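Local coordinates for protein rhizavidin (Rhizobium etli, PDB 3EW1) that binds biotin with high affinity as a dimeric member of the avidin family, at residues 66-71 and 98-103. Numbering follows the deposited sequence.
Sequences IAFSVG and IVTSWN
Thr100 OG1 forms a hydrogen bond to the backbone O of Asp119, a residue of the biotin site, while the methyl of the same side chain turns to Phe68. Threonine suits the place because its two branches do different work: the hydroxyl ties strand 95-108 to strand 111-124, and CG2 supplies an apolar surface. That methyl lies 4.2 Å from Phe68 CE1, approaching the ring obliquely. With chi1 at 58°, the Phe68 ring is set between its own backbone N and carbonyl carbon, from where its CE1 corner reaches across to Thr100. Phenylalanine fits because its flat, apolar ring is long enough to span the width of the intervening strand.

Two residues earlier on each strand, two isoleucines meet through their short branches, Ile66 CG2 and Ile98 CG2 being 3.8 Å apart. The side chains cross at roughly a right angle. Isoleucine suits both sites as an apolar, branched residue: CG2 serves this contact, while the side chains also pack on Val61 (Ile66) and Met27 (Ile98). In Ile98, CG2 stands opposite the backbone N, whereas in Ile66 that direction is taken by CG1 (chi1 -175°). With the CA atoms of Ile66 and Ile98 8.5 Å apart, side chains alone make the contact, and the two segments together bury a modest 129 Å².

The segments run in the same direction on either side of strand 78-92 in the eight-stranded antiparallel barrel, and their side chains meet within its core. Alternate residues Ala67 and Ser69 instead face the second subunit, the Ser69 OG atoms of the two chains being hydrogen-bonded to each other. Trp85 of the intervening strand stacks on Phe68 and touches Thr100, while Met27 of strand 26-31 also packs against Phe68.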
# COMPACT_ATOMS: atom_id res chain seq x y z
N ILE B 66 -7.95 3.53 4.51
CA ILE B 66 -6.56 3.13 4.62
C ILE B 66 -6.24 2.13 3.55
O ILE B 66 -7.05 1.29 3.17
CB ILE B 66 -6.24 2.52 6.04
CG1 ILE B 66 -4.73 2.22 6.18
CG2 ILE B 66 -7.11 1.29 6.34
CD1 ILE B 66 -4.30 1.79 7.60
N ALA B 67 -5.02 2.24 3.06
CA ALA B 67 -4.48 1.21 2.14
C ALA B 67 -3.07 0.90 2.59
O ALA B 67 -2.29 1.81 2.90
CB ALA B 67 -4.54 1.69 0.68
N PHE B 68 -2.71 -0.39 2.63
CA PHE B 68 -1.37 -0.74 3.06
C PHE B 68 -0.88 -1.96 2.30
O PHE B 68 -1.66 -2.71 1.69
CB PHE B 68 -1.27 -0.89 4.59
CG PHE B 68 -2.19 -1.91 5.20
CD1 PHE B 68 -3.50 -1.56 5.56
CD2 PHE B 68 -1.76 -3.20 5.43
CE1 PHE B 68 -4.35 -2.50 6.16
CE2 PHE B 68 -2.60 -4.15 6.04
CZ PHE B 68 -3.89 -3.79 6.38
N SER B 69 0.42 -2.19 2.37
CA SER B 69 1.14 -3.11 1.43
C SER B 69 2.25 -3.88 2.14
O SER B 69 2.96 -3.30 2.98
CB SER B 69 1.79 -2.27 0.32
OG SER B 69 0.86 -1.53 -0.44
N VAL B 70 2.42 -5.16 1.78
CA VAL B 70 3.46 -6.00 2.36
C VAL B 70 4.06 -6.79 1.20
O VAL B 70 3.33 -7.39 0.42
CB VAL B 70 2.89 -6.97 3.46
CG1 VAL B 70 3.90 -7.99 3.91
CG2 VAL B 70 2.34 -6.17 4.69
N GLY B 71 5.40 -6.74 1.06
CA GLY B 71 6.14 -7.67 0.18
C GLY B 71 6.61 -8.85 1.04
O GLY B 71 6.98 -8.66 2.21
N ILE B 98 -10.57 -2.67 11.47
CA ILE B 98 -10.33 -2.23 10.10
C ILE B 98 -10.84 -3.30 9.17
O ILE B 98 -10.41 -4.44 9.26
CB ILE B 98 -8.82 -1.99 9.86
CG1 ILE B 98 -8.26 -0.99 10.88
CG2 ILE B 98 -8.55 -1.48 8.43
CD1 ILE B 98 -6.71 -0.81 10.89
N VAL B 99 -11.79 -2.94 8.32
CA VAL B 99 -12.41 -3.86 7.39
C VAL B 99 -11.74 -3.66 6.04
O VAL B 99 -11.69 -2.54 5.51
CB VAL B 99 -13.94 -3.59 7.25
CG1 VAL B 99 -14.55 -4.51 6.18
CG2 VAL B 99 -14.67 -3.80 8.59
N THR B 100 -11.20 -4.76 5.50
CA THR B 100 -10.38 -4.67 4.28
C THR B 100 -10.70 -5.74 3.22
O THR B 100 -11.20 -6.82 3.55
CB THR B 100 -8.85 -4.83 4.58
OG1 THR B 100 -8.55 -6.18 4.92
CG2 THR B 100 -8.33 -3.88 5.63
N SER B 101 -10.39 -5.42 1.96
CA SER B 101 -10.22 -6.41 0.85
C SER B 101 -8.78 -6.43 0.54
O SER B 101 -8.13 -5.39 0.65
CB SER B 101 -10.96 -5.93 -0.40
OG SER B 101 -12.37 -5.95 -0.12
N TRP B 102 -8.29 -7.60 0.13
CA TRP B 102 -6.87 -7.74 -0.26
C TRP B 102 -6.74 -8.46 -1.57
O TRP B 102 -7.61 -9.25 -1.98
CB TRP B 102 -6.03 -8.40 0.84
CG TRP B 102 -6.50 -9.75 1.37
CD1 TRP B 102 -7.18 -10.00 2.55
CD2 TRP B 102 -6.28 -11.04 0.76
NE1 TRP B 102 -7.41 -11.36 2.68
CE2 TRP B 102 -6.87 -12.02 1.60
CE3 TRP B 102 -5.68 -11.46 -0.43
CZ2 TRP B 102 -6.87 -13.38 1.30
CZ3 TRP B 102 -5.67 -12.83 -0.74
CH2 TRP B 102 -6.26 -13.77 0.12
N ASN B 103 -5.63 -8.14 -2.23
CA ASN B 103 -5.12 -8.87 -3.37
C ASN B 103 -3.74 -9.42 -3.02
O ASN B 103 -2.97 -8.76 -2.35
CB ASN B 103 -5.02 -7.94 -4.59
CG ASN B 103 -6.40 -7.62 -5.17
OD1 ASN B 103 -7.23 -8.54 -5.39
ND2 ASN B 103 -6.64 -6.35 -5.50